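Putative NADH-depentdent flavin oxidoreductase (Cupriavidus metallidurans, PDB 5OCS) is an Old Yellow Enzyme-type ene-reductase that binds FMN and probably uses NADPH to reduce its flavin. Local coordinates at residues M1-R9 / E14-A22; L302-E310 / W333-L341. All blocks are in the same frame, centred on the assembly; numbering follows the deposited sequence.

Interaction 1: M1-R9 / E14-A22; sequences MPHLFDPYR and ELANRIAIA
Tyr8 and Leu15 form an antiparallel hydrogen-bonded pair in the short beta hairpin of strands 8-10 and 13-15: Tyr8 N donates a hydrogen bond to Leu15 O at 3.0 Å, and Leu15 N donates one to Tyr8 O at 2.7 Å. Arg9 and Glu14 make the next, non-hydrogen-bonded pair. Upstream, the type I turn from His3 to Asp6 presents Leu4 O to Arg18 N at 2.8 Å. Asn17 CA adds a CA-H...O contact to Asp6 O.

The polar and charged interactions centre on Arg18, whose chain runs extended from CG to NE across the turn. Its NE makes a weak bond to His3 O (3.0 Å, 124° at the proton), and NH2 forms a long salt bridge to Asp6 OD2 at 3.7 Å. That carboxylate oxygen is also gripped by His3 N, which meets it from above the carboxylate plane. Pro2 CB lies over one guanidinium face and Tyr8 CG over the opposite face. NH1 sits over the tyrosine ring, 3.4 Å from Tyr8 CD1, but the planes are 45° apart, too inclined for a parallel stack; NH1 bonds to Asp319 O.

The two middle residues of the turn, Leu4 and Phe5, supply the apolar contacts to Ile19. Phe5 CZ comes within 3.7 Å of Ile19 CD1, and Leu4 CD1 within 3.9 Å of Ile19 CG1; with CG anti to the backbone N (chi1 -171°), the leucine branches reach the isoleucine. Asn17 OD1 closes an Asx turn onto Ile19 N, leading into strand 19-21, while its ND2 donates to Gly49 O.

The hairpin precedes strand 19-21, the first strand of the TIM barrel, which pairs with strands 52-59 and 320-323, while Leu4 also packs on helices 306-314 and 333-341.

Interaction 2: L302-E310 / W333-L341; sequences LITEAEQAE and WPWHAAAKL
Ala306 and Ala337 bring the two backbones closest, CA to CA 4.8 Å, where the short axes of helices 306-310 and 333-341 approach to 9.9 Å and cross at -81°. The small side chains permit this approach: Ala306 CB lies 3.7 Å from Ala337 CB. Beside them Leu341 CD1 reaches both Ala306 CB and Glu310 CB.

Trp333 fills the other side of the crossing. A first torsion of -168° swings the indole away from the backbone N and toward the loop ahead of helix 306-314. There NE1 donates to Thr304 O at 2.8 Å in a bond of 177°; the oxygen lies in the indole plane, although the donor stands well above the carbonyl plane. The six-membered end meets Ala309 CB at its edge through CH2 (3.8 Å), while Ala337 CB covers one face near the rim and Ile303 CD1 approaches CZ2.

Helix 306-314 follows barrel strand 297-300, and helix 333-341 comes after strand 320-323 and the short helix 325-329, so the crossing joins helices after the seventh and eighth strands of the TIM barrel. Leu302, at the head of the first segment, is an FMN-binding residue.

At the N terminus of helix 306-314, Glu305 occupies the N-cap position, and Gln308 OE1 turns back to accept from both Thr304 N and Glu305 N. Lys340 NZ bridges two carboxylates, Glu305 OE1 at 3.0 Å and, more weakly, Glu307 OE1 at 3.3 Å. Thr304 OG1 donates to Glu305 OE2 on its anti lone pair, positioning that carboxylate from its other oxygen. On helix 333-341, His336 meets the ring of Tyr329 of the second subunit.

Overall arrangement
From the N terminus, interaction 1 closes first, folding residues 1-9 back on 14-22, a segment that runs into barrel strand 19-21, across a four-residue link. Interaction 2 comes much later, bringing 302-310 and 333-341 together around the last barrel strand, 320-323. The two loops are in series, neither nesting nor crossing, yet their centres lie only 12 Å apart. They touch directly: Glu310 probably accepts hydrogen bonds from His3 ND1 (to OE2, 2.6 Å) and Leu4 N (to OE1, 2.8 Å), and Phe5 CZ packs 3.5 Å from Pro334 O. The N-terminal turn is thereby tied to both late helices, where the first and eighth strands meet to close the barrel.

Interaction 1: M1-R9 / E14-A22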
loop_
_atom_site.group_PDB
_atom_site.type_symbol
_atom_site.label_atom_id
_atom_site.label_comp_id
_atom_site.label_asym_id
_atom_site.label_seq_id
_atom_site.Cartn_x
_atom_site.Cartn_y
_atom_site.Cartn_z
ATOM N N MET D 1 2.197 23.404 -24.481
ATOM C CA MET D 1 0.955 22.678 -24.090
ATOM C C MET D 1 1.275 21.618 -23.003
ATOM O O MET D 1 1.519 20.456 -23.343
ATOM C CB MET D 1 0.286 22.038 -25.322
ATOM N N PRO D 2 1.306 22.023 -21.708
ATOM C CA PRO D 2 1.681 21.055 -20.678
ATOM C C PRO D 2 0.529 20.127 -20.238
ATOM O O PRO D 2 -0.650 20.513 -20.258
ATOM C CB PRO D 2 2.167 21.951 -19.512
ATOM C CG PRO D 2 1.684 23.323 -19.805
ATOM C CD PRO D 2 0.890 23.290 -21.080
ATOM N N HIS D 3 0.882 18.899 -19.868
ATOM C CA HIS D 3 -0.084 17.907 -19.345
ATOM C C HIS D 3 0.392 17.306 -18.038
ATOM O O HIS D 3 1.595 17.286 -17.775
ATOM C CB HIS D 3 -0.278 16.788 -20.345
ATOM C CG HIS D 3 -0.842 17.278 -21.623
ATOM N ND1 HIS D 3 -2.164 17.634 -21.743
ATOM C CD2 HIS D 3 -0.253 17.589 -22.796
ATOM C CE1 HIS D 3 -2.378 18.089 -22.965
ATOM N NE2 HIS D 3 -1.232 18.076 -23.620
ATOM N N LEU D 4 -0.560 16.779 -17.263
ATOM C CA LEU D 4 -0.252 16.134 -15.976
ATOM C C LEU D 4 0.835 15.050 -16.067
ATOM O O LEU D 4 1.728 14.947 -15.198
ATOM C CB LEU D 4 -1.522 15.547 -15.401
ATOM C CG LEU D 4 -1.416 15.033 -13.962
ATOM C CD1 LEU D 4 -1.173 16.172 -12.998
ATOM C CD2 LEU D 4 -2.675 14.287 -13.636
ATOM N N PHE D 5 0.739 14.244 -17.132
ATOM C CA PHE D 5 1.671 13.163 -17.349
ATOM C C PHE D 5 2.884 13.492 -18.212
ATOM O O PHE D 5 3.606 12.599 -18.561
ATOM C CB PHE D 5 0.937 11.885 -17.799
ATOM C CG PHE D 5 0.200 11.238 -16.694
ATOM C CD1 PHE D 5 0.897 10.396 -15.821
ATOM C CD2 PHE D 5 -1.138 11.538 -16.413
ATOM C CE1 PHE D 5 0.266 9.827 -14.746
ATOM C CE2 PHE D 5 -1.785 10.942 -15.330
ATOM C CZ PHE D 5 -1.067 10.101 -14.489
ATOM N N ASP D 6 3.202 14.769 -18.419
ATOM C CA ASP D 6 4.487 15.140 -18.967
ATOM C C ASP D 6 5.574 14.931 -17.943
ATOM O O ASP D 6 5.386 15.268 -16.761
ATOM C CB ASP D 6 4.563 16.612 -19.303
ATOM C CG ASP D 6 3.681 17.015 -20.437
ATOM O OD1 ASP D 6 3.181 16.166 -21.181
ATOM O OD2 ASP D 6 3.507 18.235 -20.560
ATOM N N PRO D 7 6.736 14.421 -18.383
ATOM C CA PRO D 7 7.915 14.477 -17.526
ATOM C C PRO D 7 8.238 15.885 -17.136
ATOM O O PRO D 7 7.879 16.841 -17.828
ATOM C CB PRO D 7 9.031 13.913 -18.418
ATOM C CG PRO D 7 8.332 13.039 -19.357
ATOM C CD PRO D 7 7.003 13.689 -19.627
ATOM N N TYR D 8 8.890 16.047 -16.000
ATOM C CA TYR D 8 9.291 17.366 -15.566
ATOM C C TYR D 8 10.567 17.190 -14.771
ATOM O O TYR D 8 11.102 16.071 -14.716
ATOM C CB TYR D 8 8.149 18.009 -14.781
ATOM C CG TYR D 8 8.274 19.492 -14.566
ATOM C CD1 TYR D 8 8.247 20.387 -15.628
ATOM C CD2 TYR D 8 8.433 20.009 -13.286
ATOM C CE1 TYR D 8 8.352 21.752 -15.416
ATOM C CE2 TYR D 8 8.555 21.375 -13.075
ATOM C CZ TYR D 8 8.511 22.235 -14.143
ATOM O OH TYR D 8 8.639 23.586 -13.879
ATOM N N ARG D 9 11.091 18.281 -14.244
ATOM C CA ARG D 9 12.386 18.342 -13.603
ATOM C C ARG D 9 12.368 19.480 -12.583
ATOM O O ARG D 9 11.799 20.555 -12.856
ATOM C CB ARG D 9 13.443 18.648 -14.653
ATOM C CG ARG D 9 14.878 18.535 -14.166
ATOM C CD ARG D 9 15.921 18.883 -15.235
ATOM N NE ARG D 9 15.667 20.139 -15.946
ATOM C CZ ARG D 9 15.772 21.374 -15.437
ATOM N NH1 ARG D 9 16.111 21.589 -14.161
ATOM N NH2 ARG D 9 15.508 22.421 -16.217
ATOM N N GLU D 14 14.917 14.562 -12.206
ATOM C CA GLU D 14 13.909 14.283 -13.242
ATOM C C GLU D 14 12.702 13.628 -12.584
ATOM O O GLU D 14 12.849 12.782 -11.682
ATOM C CB GLU D 14 14.435 13.360 -14.351
ATOM C CG GLU D 14 15.557 13.899 -15.246
ATOM C CD GLU D 14 15.233 15.170 -16.013
ATOM O OE1 GLU D 14 14.089 15.368 -16.502
ATOM O OE2 GLU D 14 16.177 15.968 -16.157
ATOM N N LEU D 15 11.518 14.062 -12.988
ATOM C CA LEU D 15 10.280 13.532 -12.472
ATOM C C LEU D 15 9.513 12.898 -13.581
ATOM O O LEU D 15 9.421 13.461 -14.675
ATOM C CB LEU D 15 9.429 14.649 -11.818
ATOM C CG LEU D 15 10.132 15.480 -10.735
ATOM C CD1 LEU D 15 9.223 16.596 -10.198
ATOM C CD2 LEU D 15 10.635 14.621 -9.554
ATOM N N ALA D 16 8.927 11.735 -13.301
ATOM C CA ALA D 16 8.194 10.964 -14.292
ATOM C C ALA D 16 6.903 11.658 -14.805
ATOM O O ALA D 16 6.462 11.410 -15.924
ATOM C CB ALA D 16 7.875 9.598 -13.729
ATOM N N ASN D 17 6.298 12.481 -13.955
ATOM C CA ASN D 17 5.105 13.233 -14.282
ATOM C C ASN D 17 4.975 14.397 -13.294
ATOM O O ASN D 17 5.875 14.587 -12.519
ATOM C CB ASN D 17 3.875 12.336 -14.268
ATOM C CG ASN D 17 3.739 11.561 -12.964
ATOM O OD1 ASN D 17 3.685 12.151 -11.905
ATOM N ND2 ASN D 17 3.689 10.217 -13.054
ATOM N N ARG D 18 3.884 15.160 -13.360
ATOM C CA ARG D 18 3.739 16.366 -12.576
ATOM C C ARG D 18 3.028 16.132 -11.258
ATOM O O ARG D 18 2.690 17.098 -10.578
ATOM C CB ARG D 18 3.020 17.419 -13.396
ATOM C CG ARG D 18 3.868 17.841 -14.604
ATOM C CD ARG D 18 3.009 18.757 -15.454
ATOM N NE ARG D 18 3.752 19.058 -16.681
ATOM C CZ ARG D 18 4.660 20.019 -16.821
ATOM N NH1 ARG D 18 4.882 20.898 -15.869
ATOM N NH2 ARG D 18 5.321 20.113 -17.976
ATOM N N ILE D 19 2.857 14.848 -10.869
ATOM C CA ILE D 19 2.150 14.484 -9.641
ATOM C C ILE D 19 3.119 14.343 -8.496
ATOM O O ILE D 19 4.059 13.570 -8.594
ATOM C CB ILE D 19 1.335 13.177 -9.793
ATOM C CG1 ILE D 19 0.319 13.282 -10.932
ATOM C CG2 ILE D 19 0.575 12.864 -8.514
ATOM C CD1 ILE D 19 -0.129 11.936 -11.424
ATOM N N ALA D 20 2.904 15.112 -7.423
ATOM C CA ALA D 20 3.698 14.983 -6.202
ATOM C C ALA D 20 2.807 14.485 -5.088
ATOM O O ALA D 20 1.643 14.927 -4.972
ATOM C CB ALA D 20 4.324 16.320 -5.819
ATOM N N ILE D 21 3.342 13.591 -4.240
ATOM C CA ILE D 21 2.636 13.128 -3.076
ATOM C C ILE D 21 2.993 14.081 -1.961
ATOM O O ILE D 21 4.170 14.212 -1.626
ATOM C CB ILE D 21 2.972 11.676 -2.689
ATOM C CG1 ILE D 21 2.547 10.747 -3.793
ATOM C CG2 ILE D 21 2.257 11.276 -1.391
ATOM C CD1 ILE D 21 3.129 9.380 -3.666
ATOM N N ALA D 22 1.969 14.719 -1.376
ATOM C CA ALA D 22 2.178 15.799 -0.418
ATOM C C ALA D 22 2.714 15.228 0.882
ATOM O O ALA D 22 2.405 14.094 1.202
ATOM C CB ALA D 22 0.856 16.545 -0.137
HETATM O O HOH W 1 4.136 9.825 -17.940
HETATM O O HOH W 2 11.877 13.954 -16.542
#

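Interaction 2: L302-E310 / W333-L341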
loop_
_atom_site.group_PDB
_atom_site.type_symbol
_atom_site.label_atom_id
_atom_site.label_comp_id
_atom_site.label_asym_id
_atom_site.label_seq_id
_atom_site.Cartn_x
_atom_site.Cartn_y
_atom_site.Cartn_z
ATOM N N LEU D 302 -6.274 20.641 -3.715
ATOM C CA LEU D 302 -7.310 19.998 -2.890
ATOM C C LEU D 302 -8.353 19.435 -3.823
ATOM O O LEU D 302 -9.469 19.919 -3.883
ATOM C CB LEU D 302 -7.912 21.000 -1.883
ATOM C CG LEU D 302 -6.905 21.626 -0.927
ATOM C CD1 LEU D 302 -7.674 22.609 -0.033
ATOM C CD2 LEU D 302 -6.125 20.634 -0.080
ATOM N N ILE D 303 -7.950 18.411 -4.578
ATOM C CA ILE D 303 -8.714 17.832 -5.651
ATOM C C ILE D 303 -8.765 16.332 -5.524
ATOM O O ILE D 303 -7.957 15.739 -4.807
ATOM C CB ILE D 303 -8.135 18.248 -7.026
ATOM C CG1 ILE D 303 -6.690 17.746 -7.201
ATOM C CG2 ILE D 303 -8.170 19.763 -7.167
ATOM C CD1 ILE D 303 -6.586 16.329 -7.730
ATOM N N THR D 304 -9.724 15.714 -6.209
ATOM C CA THR D 304 -9.834 14.248 -6.220
ATOM C C THR D 304 -9.837 13.665 -7.631
ATOM O O THR D 304 -9.589 12.483 -7.786
ATOM C CB THR D 304 -11.114 13.755 -5.496
ATOM O OG1 THR D 304 -12.267 14.200 -6.241
ATOM C CG2 THR D 304 -11.163 14.300 -4.038
ATOM N N GLU D 305 -10.134 14.465 -8.652
ATOM C CA GLU D 305 -10.314 13.925 -10.024
ATOM C C GLU D 305 -9.152 14.239 -10.943
ATOM O O GLU D 305 -8.595 15.329 -10.918
ATOM C CB GLU D 305 -11.602 14.478 -10.647
ATOM C CG GLU D 305 -12.857 14.283 -9.810
ATOM C CD GLU D 305 -13.052 12.848 -9.339
ATOM O OE1 GLU D 305 -13.156 11.905 -10.185
ATOM O OE2 GLU D 305 -13.071 12.638 -8.103
ATOM N N ALA D 306 -8.822 13.281 -11.823
ATOM C CA ALA D 306 -7.771 13.453 -12.798
ATOM C C ALA D 306 -7.959 14.717 -13.623
ATOM O O ALA D 306 -6.993 15.443 -13.857
ATOM C CB ALA D 306 -7.688 12.262 -13.731
ATOM N N GLU D 307 -9.213 14.952 -14.019
ATOM C CA GLU D 307 -9.557 16.074 -14.876
ATOM C C GLU D 307 -9.277 17.396 -14.177
ATOM O O GLU D 307 -8.871 18.352 -14.831
ATOM C CB GLU D 307 -11.020 15.978 -15.336
ATOM C CG GLU D 307 -11.341 14.702 -16.121
ATOM C CD GLU D 307 -11.573 13.423 -15.284
ATOM O OE1 GLU D 307 -11.529 13.417 -14.009
ATOM O OE2 GLU D 307 -11.788 12.361 -15.934
ATOM N N GLN D 308 -9.457 17.437 -12.862
ATOM C CA GLN D 308 -9.129 18.641 -12.085
ATOM C C GLN D 308 -7.626 18.924 -12.100
ATOM O O GLN D 308 -7.167 20.051 -12.340
ATOM C CB GLN D 308 -9.594 18.507 -10.638
ATOM C CG GLN D 308 -11.090 18.409 -10.405
ATOM C CD GLN D 308 -11.363 18.146 -8.919
ATOM O OE1 GLN D 308 -11.029 17.105 -8.413
ATOM N NE2 GLN D 308 -11.888 19.131 -8.208
ATOM N N ALA D 309 -6.824 17.884 -11.860
ATOM C CA ALA D 309 -5.375 18.037 -11.892
ATOM C C ALA D 309 -4.834 18.405 -13.281
ATOM O O ALA D 309 -4.002 19.293 -13.413
ATOM C CB ALA D 309 -4.726 16.769 -11.388
ATOM N N GLU D 310 -5.325 17.726 -14.324
ATOM C CA GLU D 310 -4.937 18.025 -15.694
ATOM C C GLU D 310 -5.189 19.511 -15.989
ATOM O O GLU D 310 -4.329 20.201 -16.578
ATOM C CB GLU D 310 -5.728 17.134 -16.654
ATOM C CG GLU D 310 -5.596 17.433 -18.150
ATOM C CD GLU D 310 -4.177 17.321 -18.678
ATOM O OE1 GLU D 310 -3.282 16.733 -18.014
ATOM O OE2 GLU D 310 -3.935 17.806 -19.795
ATOM N N TRP D 333 -3.979 6.476 -7.016
ATOM C CA TRP D 333 -4.501 7.642 -7.730
ATOM C C TRP D 333 -3.791 7.940 -9.062
ATOM O O TRP D 333 -4.483 8.172 -10.095
ATOM C CB TRP D 333 -4.497 8.895 -6.826
ATOM C CG TRP D 333 -5.295 10.061 -7.399
ATOM C CD1 TRP D 333 -6.581 10.350 -7.128
ATOM C CD2 TRP D 333 -4.846 11.048 -8.347
ATOM N NE1 TRP D 333 -6.988 11.452 -7.839
ATOM C CE2 TRP D 333 -5.942 11.912 -8.586
ATOM C CE3 TRP D 333 -3.621 11.303 -8.986
ATOM C CZ2 TRP D 333 -5.866 13.001 -9.449
ATOM C CZ3 TRP D 333 -3.541 12.400 -9.867
ATOM C CH2 TRP D 333 -4.676 13.225 -10.081
ATOM N N PRO D 334 -2.452 7.873 -9.105
ATOM C CA PRO D 334 -1.813 8.177 -10.389
ATOM C C PRO D 334 -2.105 7.111 -11.435
ATOM O O PRO D 334 -2.258 7.446 -12.625
ATOM C CB PRO D 334 -0.314 8.272 -10.059
ATOM C CG PRO D 334 -0.267 8.471 -8.535
ATOM C CD PRO D 334 -1.452 7.711 -8.023
ATOM N N TRP D 335 -2.249 5.841 -11.037
ATOM C CA TRP D 335 -2.690 4.836 -12.040
ATOM C C TRP D 335 -4.102 5.168 -12.630
ATOM O O TRP D 335 -4.359 5.116 -13.860
ATOM C CB TRP D 335 -2.806 3.464 -11.432
ATOM C CG TRP D 335 -1.579 2.868 -10.823
ATOM C CD1 TRP D 335 -0.372 3.455 -10.589
ATOM C CD2 TRP D 335 -1.502 1.541 -10.295
ATOM N NE1 TRP D 335 0.480 2.543 -9.990
ATOM C CE2 TRP D 335 -0.196 1.357 -9.821
ATOM C CE3 TRP D 335 -2.412 0.472 -10.237
ATOM C CZ2 TRP D 335 0.214 0.146 -9.230
ATOM C CZ3 TRP D 335 -2.008 -0.708 -9.662
ATOM C CH2 TRP D 335 -0.701 -0.859 -9.169
ATOM N N HIS D 336 -5.004 5.522 -11.729
ATOM C CA HIS D 336 -6.397 5.820 -12.071
ATOM C C HIS D 336 -6.480 7.074 -12.907
ATOM O O HIS D 336 -7.250 7.077 -13.904
ATOM C CB HIS D 336 -7.248 5.860 -10.837
ATOM C CG HIS D 336 -7.225 4.574 -10.096
ATOM N ND1 HIS D 336 -7.415 4.489 -8.736
ATOM C CD2 HIS D 336 -6.920 3.326 -10.519
ATOM C CE1 HIS D 336 -7.311 3.222 -8.361
ATOM N NE2 HIS D 336 -7.022 2.493 -9.435
ATOM N N ALA D 337 -5.624 8.057 -12.592
ATOM C CA ALA D 337 -5.531 9.262 -13.413
ATOM C C ALA D 337 -4.989 8.995 -14.831
ATOM O O ALA D 337 -5.505 9.542 -15.853
ATOM C CB ALA D 337 -4.733 10.372 -12.715
ATOM N N ALA D 338 -3.947 8.179 -14.905
ATOM C CA ALA D 338 -3.347 7.816 -16.168
ATOM C C ALA D 338 -4.361 7.087 -17.043
ATOM O O ALA D 338 -4.455 7.402 -18.265
ATOM C CB ALA D 338 -2.113 6.956 -15.945
ATOM N N ALA D 339 -5.154 6.208 -16.455
ATOM C CA ALA D 339 -6.206 5.511 -17.210
ATOM C C ALA D 339 -7.213 6.523 -17.776
ATOM O O ALA D 339 -7.659 6.364 -18.910
ATOM C CB ALA D 339 -6.924 4.496 -16.349
ATOM N N LYS D 340 -7.584 7.525 -16.988
ATOM C CA LYS D 340 -8.574 8.518 -17.467
ATOM C C LYS D 340 -7.993 9.405 -18.553
ATOM O O LYS D 340 -8.709 9.824 -19.445
ATOM C CB LYS D 340 -9.088 9.409 -16.324
ATOM C CG LYS D 340 -10.216 8.846 -15.435
ATOM C CD LYS D 340 -10.111 9.449 -14.024
ATOM C CE LYS D 340 -11.423 9.770 -13.297
ATOM N NZ LYS D 340 -11.152 10.681 -12.114
ATOM N N LEU D 341 -6.718 9.712 -18.474
ATOM C CA LEU D 341 -6.047 10.695 -19.325
ATOM C C LEU D 341 -5.239 10.082 -20.485
ATOM O O LEU D 341 -4.549 10.805 -21.203
ATOM C CB LEU D 341 -5.154 11.574 -18.447
ATOM C CG LEU D 341 -5.920 12.437 -17.425
ATOM C CD1 LEU D 341 -4.949 13.203 -16.545
ATOM C CD2 LEU D 341 -6.870 13.438 -18.104
#